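Local coordinates for adhesion G-protein coupled receptor G6 (Danio rerio, PDB 6V55) that probably acts as an adhesion G-protein-coupled receptor in myelination, with a large, calcium-binding extracellular region suited to cell adhesion and the control of signalling, at residues T348-E354 / G435-V441; W368-F373 / M425-A429; Y378-G384 / L406-T412. The contacts are given in a common frame with arbitrary orientation. Numbering follows the deposited sequence.

Contact 1 of 3, residues T348-E354 / G435-V441; sequences TLVVTDE and GLTLDSV
Residues 348-353 and 436-441 are neighbouring antiparallel strands with extended backbones, their short axes 4.5 Å apart at closest approach and 146° between their directions. Leu349 pairs with Val441, Val351 with Leu438 and Asp353 with Leu436 at non-hydrogen-bonded positions; Val350 with Ser440 and Thr352 with Thr437 are the hydrogen-bonded pairs. Between them lies a classic beta bulge: Asp439 (phi/psi -93/-31°) and Ser440 both face Val350, whose O accepts from Asp439 N at 2.8 Å, while Val350 N donates to Ser440 O at 3.0 Å. The pairing closes where Glu354 N meets Gly435 O at 2.7 Å; Gly435, at phi 74°, takes a left-handed conformation that glycine tolerates easily.

Beta-branched valine and threonine suit such extended strands. Leu349, Val351, Leu436, Leu438 and Val441 make one face largely apolar, with the buried Asp353 at its end, its charge met by Arg359. Leu349 (chi1 -61°) sets CD2 3.7 Å from CD1 of Leu438 (t, p) and 3.8 Å from CG2 of Val441 (p). Leu436, between wells at chi1 -147°, brings CD1 4.3 Å from CG2 of Val351 (m). The face carrying Val350 (t), Thr352, Thr437 and Ser440 is more polar. There the bulge points the CA-to-CB bond of Asp439 toward strand 348-353, and OD2 accepts from OG1 of Thr352 (m) at 2.6 Å. A water 2.9 Å from Thr437 OG1 donates to Thr352 O at 3.3 Å.

Arg400 forms a salt bridge with Asp439. Strand 399-410 bonds the other edge of 348-353, strand 431-433 borders 436-441, and helix 361-374 lies against the face carrying Leu349, Val351 and Leu436.

Contact 2 of 3, residues W368-F373 / M425-A429; sequences WLNQTF and MLRSA. With NAG (2-acetamido-2-deoxy-beta-D-glucopyranose), chain J.
The bump at the centre of this helix-to-helix packing is Leu426. Its m, t side chain plugs into the hollow formed by Trp368, Leu369, Thr372 and Phe373, a knob into a hole: CD2 lies 3.8 Å from Trp368 CH2 and 3.8 Å from Phe373 CZ, while CD1 meets Leu369 CD2 at 3.9 Å. A branched leucine suits a pit walled by two aromatic rings. The backbones come nearest at Thr372 and Leu426, with CA atoms 7.2 Å apart. A small residue suits such closeness, and Thr372 (m) fits, laying CG2 3.4 Å from Met425 O while OG1 folds back to donate to Trp368 O at 2.6 Å. Helices 361-374 and 419-427 are the pair that lie side by side on one face of the sheet in the ferredoxin-like alpha/beta fold of SEA domains. At one end of the interface Met425 sends CE to the edge of the Phe373 ring, 3.5 Å from CD1. At the other, after Ser428 leaves helical angles, compact Ala429 accepts a weak hydrogen bond at O from Trp368 NE1 (3.2 Å); with chi1 at 158° (t), the indole edge comes to Ala429 O. Asn370 takes no part in this interface and carries the glycan, ND2 bonded to NAG C1 at 1.4 Å.

Contact 3 of 3, residues Y378-G384 / L406-T412; sequences YRVYVDG and LLVYKNT. With NAG (2-acetamido-2-deoxy-beta-D-glucopyranose), chain J.
Here the two arms of a beta hairpin, strands 380-392 and 399-410 of the ferredoxin-like SEA domain, pair antiparallel; the short axes of 380-382 and 406-410 approach to 4.6 Å with 146° between their directions. Tyr378 comes first, turning its ring edge so that CD1 lies 3.4 Å from Tyr409 OH. Arg379 O accepts from Lys410 N at 2.9 Å, and its long side chain (m, t, m) curls back to the loop beyond: NH2 makes weak hydrogen bonds to Asn411 O at 2.6 Å and Thr412 OG1 at 2.8 Å, although these two loop residues are poorly ordered. Lys410 NZ forms a salt bridge with Asp342. Val380 (t) starts the strand opposite Tyr409, a non-hydrogen-bonded pair with CA atoms 4.5 Å apart, and puts CG1 3.8 Å from Leu407 CB. Its branched, apolar side chain suits the face turned to helix 361-374, where it touches Phe373.

Tyr381 is on the reverse face and is hydrogen-bonded both ways with Val408: N to Val408 O at 3.0 Å, O from Val408 N at 2.8 Å. Its amphipathic ring, chi1 m, fits a partly exposed place, with CD1 3.5 Å from O5 of the NAG on Asn370. Val382 returns to the helix side, CG1 3.7 Å from Leu407 CD2. At Asp383 the chain turns a corner; its N bonds Leu406 O at 2.9 Å, CB lies 3.9 Å from Leu406 CD2, and the carboxylate forms a salt bridge with Arg489. Gly384, extended and without a side chain, accepts at its O from Leu406 N, 2.8 Å away.

How the contacts relate
All three contacts belong to one SEA domain. Contacts 1 and 3 are two strand pairings within its antiparallel sheet, their centres 21 Å apart and without touching; strands 342-353 and 399-410, one from each, are neighbours in it. Contact 2 lies in the helical layer, its centre 12 Å from either of the others. It meets contact 1 through Leu349 CD1 and Leu369 CD1 (3.8 Å), Val441 CG2 and Leu426 CD1 (4.0 Å), and a probable hydrogen bond from Arg427 NH2 to Val441 O (3.1 Å). Toward contact 3, Tyr378 N and Val382 N probably bond Phe373 O (3.0 Å) and Asn370 OD1 (3.2 Å). The glycan on Asn370 also lies beside Tyr381, so contacts 2 and 3 share it.

Contact 1 of 3, residues T348-E354 / G435-V441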
loop_
_atom_site.group_PDB
_atom_site.type_symbol
_atom_site.label_atom_id
_atom_site.label_comp_id
_atom_site.label_asym_id
_atom_site.label_seq_id
_atom_site.Cartn_x
_atom_site.Cartn_y
_atom_site.Cartn_z
ATOM N N THR A 348 22.504 -27.311 -2.244
ATOM C CA THR A 348 22.773 -28.640 -1.705
ATOM C C THR A 348 23.328 -29.493 -2.834
ATOM O O THR A 348 22.624 -29.772 -3.814
ATOM C CB THR A 348 21.520 -29.269 -1.104
ATOM O OG1 THR A 348 21.173 -28.542 0.080
ATOM C CG2 THR A 348 21.759 -30.738 -0.732
ATOM N N LEU A 349 24.586 -29.895 -2.691
ATOM C CA LEU A 349 25.302 -30.653 -3.698
ATOM C C LEU A 349 25.448 -32.086 -3.224
ATOM O O LEU A 349 25.875 -32.320 -2.094
ATOM C CB LEU A 349 26.677 -30.039 -3.955
ATOM C CG LEU A 349 26.672 -28.602 -4.466
ATOM C CD1 LEU A 349 27.895 -27.838 -3.973
ATOM C CD2 LEU A 349 26.629 -28.614 -5.954
ATOM N N VAL A 350 25.089 -33.035 -4.086
ATOM C CA VAL A 350 25.296 -34.461 -3.849
ATOM C C VAL A 350 26.346 -34.926 -4.850
ATOM O O VAL A 350 26.113 -34.898 -6.062
ATOM C CB VAL A 350 23.995 -35.255 -4.000
ATOM C CG1 VAL A 350 24.288 -36.730 -3.930
ATOM C CG2 VAL A 350 23.014 -34.835 -2.924
ATOM N N VAL A 351 27.523 -35.306 -4.359
ATOM C CA VAL A 351 28.638 -35.668 -5.222
ATOM C C VAL A 351 29.051 -37.110 -4.928
ATOM O O VAL A 351 28.764 -37.651 -3.857
ATOM C CB VAL A 351 29.838 -34.696 -5.066
ATOM C CG1 VAL A 351 29.408 -33.249 -5.284
ATOM C CG2 VAL A 351 30.488 -34.834 -3.717
ATOM N N THR A 352 29.702 -37.753 -5.904
ATOM C CA THR A 352 30.278 -39.088 -5.705
ATOM C C THR A 352 31.789 -39.033 -5.905
ATOM O O THR A 352 32.262 -38.720 -6.997
ATOM C CB THR A 352 29.662 -40.138 -6.636
ATOM O OG1 THR A 352 28.321 -40.384 -6.232
ATOM C CG2 THR A 352 30.393 -41.437 -6.533
ATOM N N ASP A 353 32.533 -39.336 -4.850
ATOM C CA ASP A 353 33.985 -39.342 -4.870
ATOM C C ASP A 353 34.433 -40.783 -5.009
ATOM O O ASP A 353 34.110 -41.610 -4.153
ATOM C CB ASP A 353 34.538 -38.739 -3.575
ATOM C CG ASP A 353 35.977 -38.245 -3.711
ATOM O OD1 ASP A 353 36.363 -37.336 -2.950
ATOM O OD2 ASP A 353 36.734 -38.756 -4.563
ATOM N N GLU A 354 35.197 -41.080 -6.057
ATOM C CA GLU A 354 35.757 -42.421 -6.184
ATOM C C GLU A 354 37.177 -42.516 -5.656
ATOM O O GLU A 354 37.709 -43.627 -5.543
ATOM C CB GLU A 354 35.702 -42.879 -7.629
ATOM C CG GLU A 354 34.388 -43.542 -7.943
ATOM C CD GLU A 354 34.180 -43.726 -9.421
ATOM O OE1 GLU A 354 33.845 -44.868 -9.829
ATOM O OE2 GLU A 354 34.344 -42.725 -10.163
ATOM N N GLY A 435 37.043 -38.781 -11.022
ATOM C CA GLY A 435 36.392 -39.573 -9.993
ATOM C C GLY A 435 35.432 -38.812 -9.114
ATOM O O GLY A 435 34.976 -39.351 -8.108
ATOM N N LEU A 436 35.117 -37.571 -9.467
ATOM C CA LEU A 436 34.223 -36.694 -8.727
ATOM C C LEU A 436 33.091 -36.312 -9.668
ATOM O O LEU A 436 33.339 -35.868 -10.787
ATOM C CB LEU A 436 34.974 -35.453 -8.237
ATOM C CG LEU A 436 34.602 -34.774 -6.923
ATOM C CD1 LEU A 436 34.034 -35.752 -5.891
ATOM C CD2 LEU A 436 35.842 -34.067 -6.371
ATOM N N THR A 437 31.853 -36.502 -9.235
ATOM C CA THR A 437 30.719 -36.467 -10.149
ATOM C C THR A 437 29.516 -35.894 -9.433
ATOM O O THR A 437 29.150 -36.396 -8.371
ATOM C CB THR A 437 30.374 -37.873 -10.628
ATOM O OG1 THR A 437 31.514 -38.441 -11.255
ATOM C CG2 THR A 437 29.223 -37.860 -11.602
ATOM N N LEU A 438 28.880 -34.882 -10.019
ATOM C CA LEU A 438 27.652 -34.338 -9.448
ATOM C C LEU A 438 26.481 -35.287 -9.725
ATOM O O LEU A 438 26.197 -35.607 -10.885
ATOM C CB LEU A 438 27.387 -32.951 -10.033
ATOM C CG LEU A 438 26.140 -32.176 -9.626
ATOM C CD1 LEU A 438 26.382 -31.508 -8.308
ATOM C CD2 LEU A 438 25.829 -31.150 -10.673
ATOM N N ASP A 439 25.809 -35.744 -8.662
ATOM C CA ASP A 439 24.638 -36.619 -8.767
ATOM C C ASP A 439 23.334 -35.847 -8.778
ATOM O O ASP A 439 22.343 -36.292 -9.376
ATOM C CB ASP A 439 24.582 -37.600 -7.594
ATOM C CG ASP A 439 25.739 -38.552 -7.585
ATOM O OD1 ASP A 439 26.183 -38.945 -8.692
ATOM O OD2 ASP A 439 26.203 -38.899 -6.475
ATOM N N SER A 440 23.328 -34.706 -8.098
ATOM C CA SER A 440 22.133 -33.949 -7.789
ATOM C C SER A 440 22.586 -32.579 -7.329
ATOM O O SER A 440 23.620 -32.456 -6.663
ATOM C CB SER A 440 21.315 -34.646 -6.698
ATOM O OG SER A 440 20.648 -33.705 -5.878
ATOM N N VAL A 441 21.824 -31.553 -7.701
ATOM C CA VAL A 441 21.993 -30.229 -7.108
ATOM C C VAL A 441 20.621 -29.579 -7.036
ATOM O O VAL A 441 19.812 -29.715 -7.958
ATOM C CB VAL A 441 23.023 -29.373 -7.886
ATOM C CG1 VAL A 441 22.712 -29.312 -9.383
ATOM C CG2 VAL A 441 23.176 -27.974 -7.298
HETATM O O HOH W 1 31.770 -40.761 -9.519
#

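Contact 2 of 3, residues W368-F373 / M425-A429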
loop_
_atom_site.group_PDB
_atom_site.type_symbol
_atom_site.label_atom_id
_atom_site.label_comp_id
_atom_site.label_asym_id
_atom_site.label_seq_id
_atom_site.Cartn_x
_atom_site.Cartn_y
_atom_site.Cartn_z
ATOM N N TRP A 368 35.781 -25.800 -8.861
ATOM C CA TRP A 368 34.871 -26.130 -9.966
ATOM C C TRP A 368 33.639 -25.249 -9.959
ATOM O O TRP A 368 33.146 -24.864 -11.028
ATOM C CB TRP A 368 34.429 -27.591 -9.875
ATOM C CG TRP A 368 33.117 -27.940 -10.600
ATOM C CD1 TRP A 368 32.960 -28.126 -11.944
ATOM C CD2 TRP A 368 31.814 -28.170 -10.021
ATOM N NE1 TRP A 368 31.653 -28.448 -12.242
ATOM C CE2 TRP A 368 30.934 -28.494 -11.079
ATOM C CE3 TRP A 368 31.308 -28.130 -8.722
ATOM C CZ2 TRP A 368 29.581 -28.776 -10.872
ATOM C CZ3 TRP A 368 29.961 -28.417 -8.523
ATOM C CH2 TRP A 368 29.116 -28.738 -9.593
ATOM N N LEU A 369 33.123 -24.933 -8.759
ATOM C CA LEU A 369 31.972 -24.034 -8.636
ATOM C C LEU A 369 32.330 -22.626 -9.104
ATOM O O LEU A 369 31.613 -22.053 -9.924
ATOM C CB LEU A 369 31.439 -24.009 -7.191
ATOM C CG LEU A 369 30.339 -24.996 -6.741
ATOM C CD1 LEU A 369 30.359 -25.243 -5.247
ATOM C CD2 LEU A 369 28.937 -24.571 -7.159
ATOM N N ASN A 370 33.474 -22.094 -8.632
ATOM C CA ASN A 370 34.015 -20.809 -9.084
ATOM C C ASN A 370 34.272 -20.790 -10.591
ATOM O O ASN A 370 33.907 -19.822 -11.271
ATOM C CB ASN A 370 35.333 -20.523 -8.364
ATOM C CG ASN A 370 35.179 -19.674 -7.125
ATOM O OD1 ASN A 370 34.086 -19.493 -6.613
ATOM N ND2 ASN A 370 36.307 -19.140 -6.640
ATOM N N GLN A 371 34.865 -21.869 -11.131
ATOM C CA GLN A 371 35.174 -21.943 -12.554
ATOM C C GLN A 371 33.939 -22.058 -13.438
ATOM O O GLN A 371 33.973 -21.565 -14.569
ATOM C CB GLN A 371 36.077 -23.138 -12.873
ATOM C CG GLN A 371 37.558 -22.821 -13.107
ATOM C CD GLN A 371 37.820 -21.940 -14.327
ATOM O OE1 GLN A 371 37.054 -21.929 -15.303
ATOM N NE2 GLN A 371 38.912 -21.184 -14.267
ATOM N N THR A 372 32.861 -22.713 -12.982
ATOM C CA THR A 372 31.729 -22.962 -13.886
ATOM C C THR A 372 30.925 -21.696 -14.151
ATOM O O THR A 372 30.525 -21.440 -15.295
ATOM C CB THR A 372 30.813 -24.065 -13.338
ATOM O OG1 THR A 372 31.591 -25.229 -13.023
ATOM C CG2 THR A 372 29.695 -24.449 -14.361
ATOM N N PHE A 373 30.707 -20.874 -13.119
ATOM C CA PHE A 373 29.974 -19.627 -13.327
ATOM C C PHE A 373 30.784 -18.618 -14.144
ATOM O O PHE A 373 30.204 -17.865 -14.934
ATOM C CB PHE A 373 29.542 -19.059 -11.975
ATOM C CG PHE A 373 28.667 -19.999 -11.191
ATOM C CD1 PHE A 373 27.534 -20.538 -11.767
ATOM C CD2 PHE A 373 28.975 -20.339 -9.882
ATOM C CE1 PHE A 373 26.721 -21.417 -11.078
ATOM C CE2 PHE A 373 28.191 -21.254 -9.182
ATOM C CZ PHE A 373 27.056 -21.781 -9.778
ATOM N N MET A 425 23.297 -24.635 -15.096
ATOM C CA MET A 425 24.722 -24.500 -15.418
ATOM C C MET A 425 25.581 -25.474 -14.629
ATOM O O MET A 425 26.659 -25.864 -15.100
ATOM C CB MET A 425 25.232 -23.094 -15.171
ATOM C CG MET A 425 24.557 -22.075 -16.011
ATOM S SD MET A 425 24.498 -20.535 -15.092
ATOM C CE MET A 425 26.211 -20.143 -15.025
ATOM N N LEU A 426 25.127 -25.880 -13.440
ATOM C CA LEU A 426 25.849 -26.903 -12.701
ATOM C C LEU A 426 25.529 -28.306 -13.207
ATOM O O LEU A 426 26.446 -29.125 -13.327
ATOM C CB LEU A 426 25.549 -26.783 -11.213
ATOM C CG LEU A 426 26.105 -25.531 -10.537
ATOM C CD1 LEU A 426 25.757 -25.574 -9.086
ATOM C CD2 LEU A 426 27.611 -25.406 -10.720
ATOM N N ARG A 427 24.254 -28.597 -13.530
ATOM C CA ARG A 427 23.859 -29.926 -14.018
ATOM C C ARG A 427 24.471 -30.264 -15.373
ATOM O O ARG A 427 24.668 -31.451 -15.679
ATOM C CB ARG A 427 22.343 -30.037 -14.134
ATOM C CG ARG A 427 21.640 -30.372 -12.846
ATOM C CD ARG A 427 20.129 -30.197 -12.946
ATOM N NE ARG A 427 19.565 -29.800 -11.661
ATOM C CZ ARG A 427 18.328 -29.330 -11.505
ATOM N NH1 ARG A 427 17.537 -29.212 -12.569
ATOM N NH2 ARG A 427 17.875 -28.979 -10.297
ATOM N N SER A 428 24.783 -29.248 -16.191
ATOM C CA SER A 428 25.433 -29.447 -17.482
ATOM C C SER A 428 26.958 -29.486 -17.379
ATOM O O SER A 428 27.641 -29.459 -18.406
ATOM C CB SER A 428 25.007 -28.360 -18.468
ATOM O OG SER A 428 25.590 -27.111 -18.143
ATOM N N ALA A 429 27.512 -29.555 -16.172
ATOM C CA ALA A 429 28.926 -29.884 -15.983
ATOM C C ALA A 429 29.097 -30.792 -14.769
ATOM O O ALA A 429 29.572 -30.355 -13.713
ATOM C CB ALA A 429 29.767 -28.607 -15.838
HETATM C C1 NAG J . 36.475 -18.294 -5.476
HETATM C C2 NAG J . 37.898 -18.502 -4.883
HETATM C C3 NAG J . 38.167 -17.498 -3.743
HETATM C C4 NAG J . 37.919 -16.064 -4.204
HETATM C C5 NAG J . 36.486 -15.930 -4.724
HETATM C C6 NAG J . 36.158 -14.549 -5.247
HETATM C C7 NAG J . 39.109 -20.648 -4.780
HETATM C C8 NAG J . 39.122 -22.032 -4.203
HETATM N N2 NAG J . 38.078 -19.871 -4.419
HETATM O O3 NAG J . 39.503 -17.640 -3.264
HETATM O O4 NAG J . 38.135 -15.144 -3.138
HETATM O O5 NAG J . 36.270 -16.855 -5.806
HETATM O O6 NAG J . 37.303 -13.708 -5.315
HETATM O O7 NAG J . 39.994 -20.249 -5.536
#

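Contact 3 of 3, residues Y378-G384 / L406-T412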
loop_
_atom_site.group_PDB
_atom_site.type_symbol
_atom_site.label_atom_id
_atom_site.label_comp_id
_atom_site.label_asym_id
_atom_site.label_seq_id
_atom_site.Cartn_x
_atom_site.Cartn_y
_atom_site.Cartn_z
ATOM N N TYR A 378 29.108 -15.123 -15.610
ATOM C CA TYR A 378 28.357 -14.704 -14.428
ATOM C C TYR A 378 29.311 -14.473 -13.262
ATOM O O TYR A 378 30.273 -15.224 -13.087
ATOM C CB TYR A 378 27.317 -15.755 -14.026
ATOM C CG TYR A 378 26.046 -15.666 -14.817
ATOM C CD1 TYR A 378 25.054 -14.751 -14.477
ATOM C CD2 TYR A 378 25.838 -16.492 -15.904
ATOM C CE1 TYR A 378 23.876 -14.666 -15.219
ATOM C CE2 TYR A 378 24.679 -16.422 -16.645
ATOM C CZ TYR A 378 23.702 -15.516 -16.305
ATOM O OH TYR A 378 22.557 -15.468 -17.066
ATOM N N ARG A 379 29.057 -13.426 -12.473
ATOM C CA ARG A 379 29.882 -13.173 -11.289
ATOM C C ARG A 379 29.231 -13.796 -10.059
ATOM O O ARG A 379 28.762 -13.116 -9.144
ATOM C CB ARG A 379 30.121 -11.683 -11.099
ATOM C CG ARG A 379 30.767 -11.045 -12.294
ATOM C CD ARG A 379 30.432 -9.580 -12.380
ATOM N NE ARG A 379 28.990 -9.357 -12.377
ATOM C CZ ARG A 379 28.425 -8.179 -12.128
ATOM N NH1 ARG A 379 29.192 -7.128 -11.864
ATOM N NH2 ARG A 379 27.099 -8.049 -12.138
ATOM N N VAL A 380 29.223 -15.131 -10.047
ATOM C CA VAL A 380 28.756 -15.914 -8.905
ATOM C C VAL A 380 29.945 -16.676 -8.327
ATOM O O VAL A 380 30.671 -17.355 -9.068
ATOM C CB VAL A 380 27.619 -16.875 -9.299
ATOM C CG1 VAL A 380 27.060 -17.571 -8.061
ATOM C CG2 VAL A 380 26.523 -16.145 -10.056
ATOM N N TYR A 381 30.139 -16.570 -7.008
ATOM C CA TYR A 381 31.303 -17.142 -6.347
ATOM C C TYR A 381 30.835 -17.903 -5.112
ATOM O O TYR A 381 29.730 -17.673 -4.624
ATOM C CB TYR A 381 32.318 -16.044 -5.963
ATOM C CG TYR A 381 32.733 -15.087 -7.094
ATOM C CD1 TYR A 381 33.864 -15.358 -7.872
ATOM C CD2 TYR A 381 32.018 -13.897 -7.361
ATOM C CE1 TYR A 381 34.266 -14.498 -8.893
ATOM C CE2 TYR A 381 32.424 -13.022 -8.391
ATOM C CZ TYR A 381 33.554 -13.337 -9.142
ATOM O OH TYR A 381 33.987 -12.520 -10.157
ATOM N N VAL A 382 31.675 -18.807 -4.589
ATOM C CA VAL A 382 31.352 -19.517 -3.351
ATOM C C VAL A 382 31.922 -18.763 -2.160
ATOM O O VAL A 382 33.118 -18.444 -2.121
ATOM C CB VAL A 382 31.830 -20.983 -3.363
ATOM C CG1 VAL A 382 30.921 -21.753 -4.210
ATOM C CG2 VAL A 382 33.212 -21.156 -3.933
ATOM N N ASP A 383 31.061 -18.481 -1.184
ATOM C CA ASP A 383 31.430 -17.759 0.023
ATOM C C ASP A 383 31.490 -18.679 1.232
ATOM O O ASP A 383 31.747 -18.207 2.349
ATOM C CB ASP A 383 30.430 -16.612 0.281
ATOM C CG ASP A 383 31.064 -15.401 0.986
ATOM O OD1 ASP A 383 32.285 -15.433 1.259
ATOM O OD2 ASP A 383 30.332 -14.417 1.277
ATOM N N GLY A 384 31.235 -19.973 1.046
ATOM C CA GLY A 384 31.272 -20.926 2.139
ATOM C C GLY A 384 30.731 -22.283 1.725
ATOM O O GLY A 384 29.734 -22.343 0.990
ATOM N N LEU A 406 27.155 -21.825 -0.041
ATOM C CA LEU A 406 26.650 -20.463 -0.211
ATOM C C LEU A 406 27.243 -19.865 -1.476
ATOM O O LEU A 406 28.446 -19.594 -1.530
ATOM C CB LEU A 406 27.013 -19.595 0.993
ATOM C CG LEU A 406 26.468 -18.159 1.028
ATOM C CD1 LEU A 406 24.978 -18.192 1.209
ATOM C CD2 LEU A 406 27.115 -17.368 2.136
ATOM N N LEU A 407 26.407 -19.647 -2.486
ATOM C CA LEU A 407 26.798 -18.916 -3.685
ATOM C C LEU A 407 26.357 -17.471 -3.531
ATOM O O LEU A 407 25.249 -17.211 -3.053
ATOM C CB LEU A 407 26.164 -19.516 -4.941
ATOM C CG LEU A 407 25.971 -21.033 -4.935
ATOM C CD1 LEU A 407 25.043 -21.500 -6.049
ATOM C CD2 LEU A 407 27.302 -21.721 -5.047
ATOM N N VAL A 408 27.219 -16.531 -3.937
ATOM C CA VAL A 408 26.943 -15.098 -3.828
ATOM C C VAL A 408 27.066 -14.462 -5.212
ATOM O O VAL A 408 28.057 -14.681 -5.920
ATOM C CB VAL A 408 27.861 -14.411 -2.784
ATOM C CG1 VAL A 408 29.292 -14.818 -2.938
ATOM C CG2 VAL A 408 27.783 -12.900 -2.850
ATOM N N TYR A 409 26.029 -13.718 -5.613
ATOM C CA TYR A 409 25.983 -13.001 -6.890
ATOM C C TYR A 409 26.489 -11.580 -6.663
ATOM O O TYR A 409 25.826 -10.788 -5.996
ATOM C CB TYR A 409 24.546 -13.003 -7.410
ATOM C CG TYR A 409 24.330 -12.765 -8.886
ATOM C CD1 TYR A 409 25.377 -12.463 -9.746
ATOM C CD2 TYR A 409 23.038 -12.848 -9.416
ATOM C CE1 TYR A 409 25.139 -12.234 -11.099
ATOM C CE2 TYR A 409 22.788 -12.618 -10.761
ATOM C CZ TYR A 409 23.838 -12.319 -11.602
ATOM O OH TYR A 409 23.577 -12.103 -12.945
ATOM N N LYS A 410 27.650 -11.254 -7.225
ATOM C CA LYS A 410 28.280 -9.955 -6.997
ATOM C C LYS A 410 27.668 -8.921 -7.931
ATOM O O LYS A 410 27.858 -9.008 -9.148
ATOM C CB LYS A 410 29.787 -10.032 -7.237
ATOM C CG LYS A 410 30.631 -10.380 -6.046
ATOM C CD LYS A 410 30.650 -9.260 -4.994
ATOM C CE LYS A 410 31.218 -9.812 -3.641
ATOM N NZ LYS A 410 31.188 -8.880 -2.450
ATOM N N ASN A 411 26.905 -7.977 -7.361
ATOM C CA ASN A 411 26.515 -6.689 -7.963
ATOM C C ASN A 411 25.651 -6.863 -9.215
ATOM O O ASN A 411 26.043 -6.508 -10.330
ATOM C CB ASN A 411 27.741 -5.811 -8.243
ATOM C CG ASN A 411 28.571 -5.565 -7.002
ATOM O OD1 ASN A 411 28.943 -6.499 -6.273
ATOM N ND2 ASN A 411 28.829 -4.292 -6.726
ATOM N N THR A 412 24.448 -7.394 -8.995
ATOM C CA THR A 412 23.462 -7.480 -10.067
ATOM C C THR A 412 22.110 -7.077 -9.508
ATOM O O THR A 412 21.772 -7.460 -8.386
ATOM C CB THR A 412 23.434 -8.895 -10.680
ATOM O OG1 THR A 412 24.644 -9.114 -11.416
ATOM C CG2 THR A 412 22.249 -9.101 -11.658
HETATM C C1 NAG J . 36.475 -18.294 -5.476
HETATM C C2 NAG J . 37.898 -18.502 -4.883
HETATM C C3 NAG J . 38.167 -17.498 -3.743
HETATM C C4 NAG J . 37.919 -16.064 -4.204
HETATM C C5 NAG J . 36.486 -15.930 -4.724
HETATM C C6 NAG J . 36.158 -14.549 -5.247
HETATM C C7 NAG J . 39.109 -20.648 -4.780
HETATM C C8 NAG J . 39.122 -22.032 -4.203
HETATM N N2 NAG J . 38.078 -19.871 -4.419
HETATM O O3 NAG J . 39.503 -17.640 -3.264
HETATM O O4 NAG J . 38.135 -15.144 -3.138
HETATM O O5 NAG J . 36.270 -16.855 -5.806
HETATM O O6 NAG J . 37.303 -13.708 -5.315
HETATM O O7 NAG J . 39.994 -20.249 -5.536
#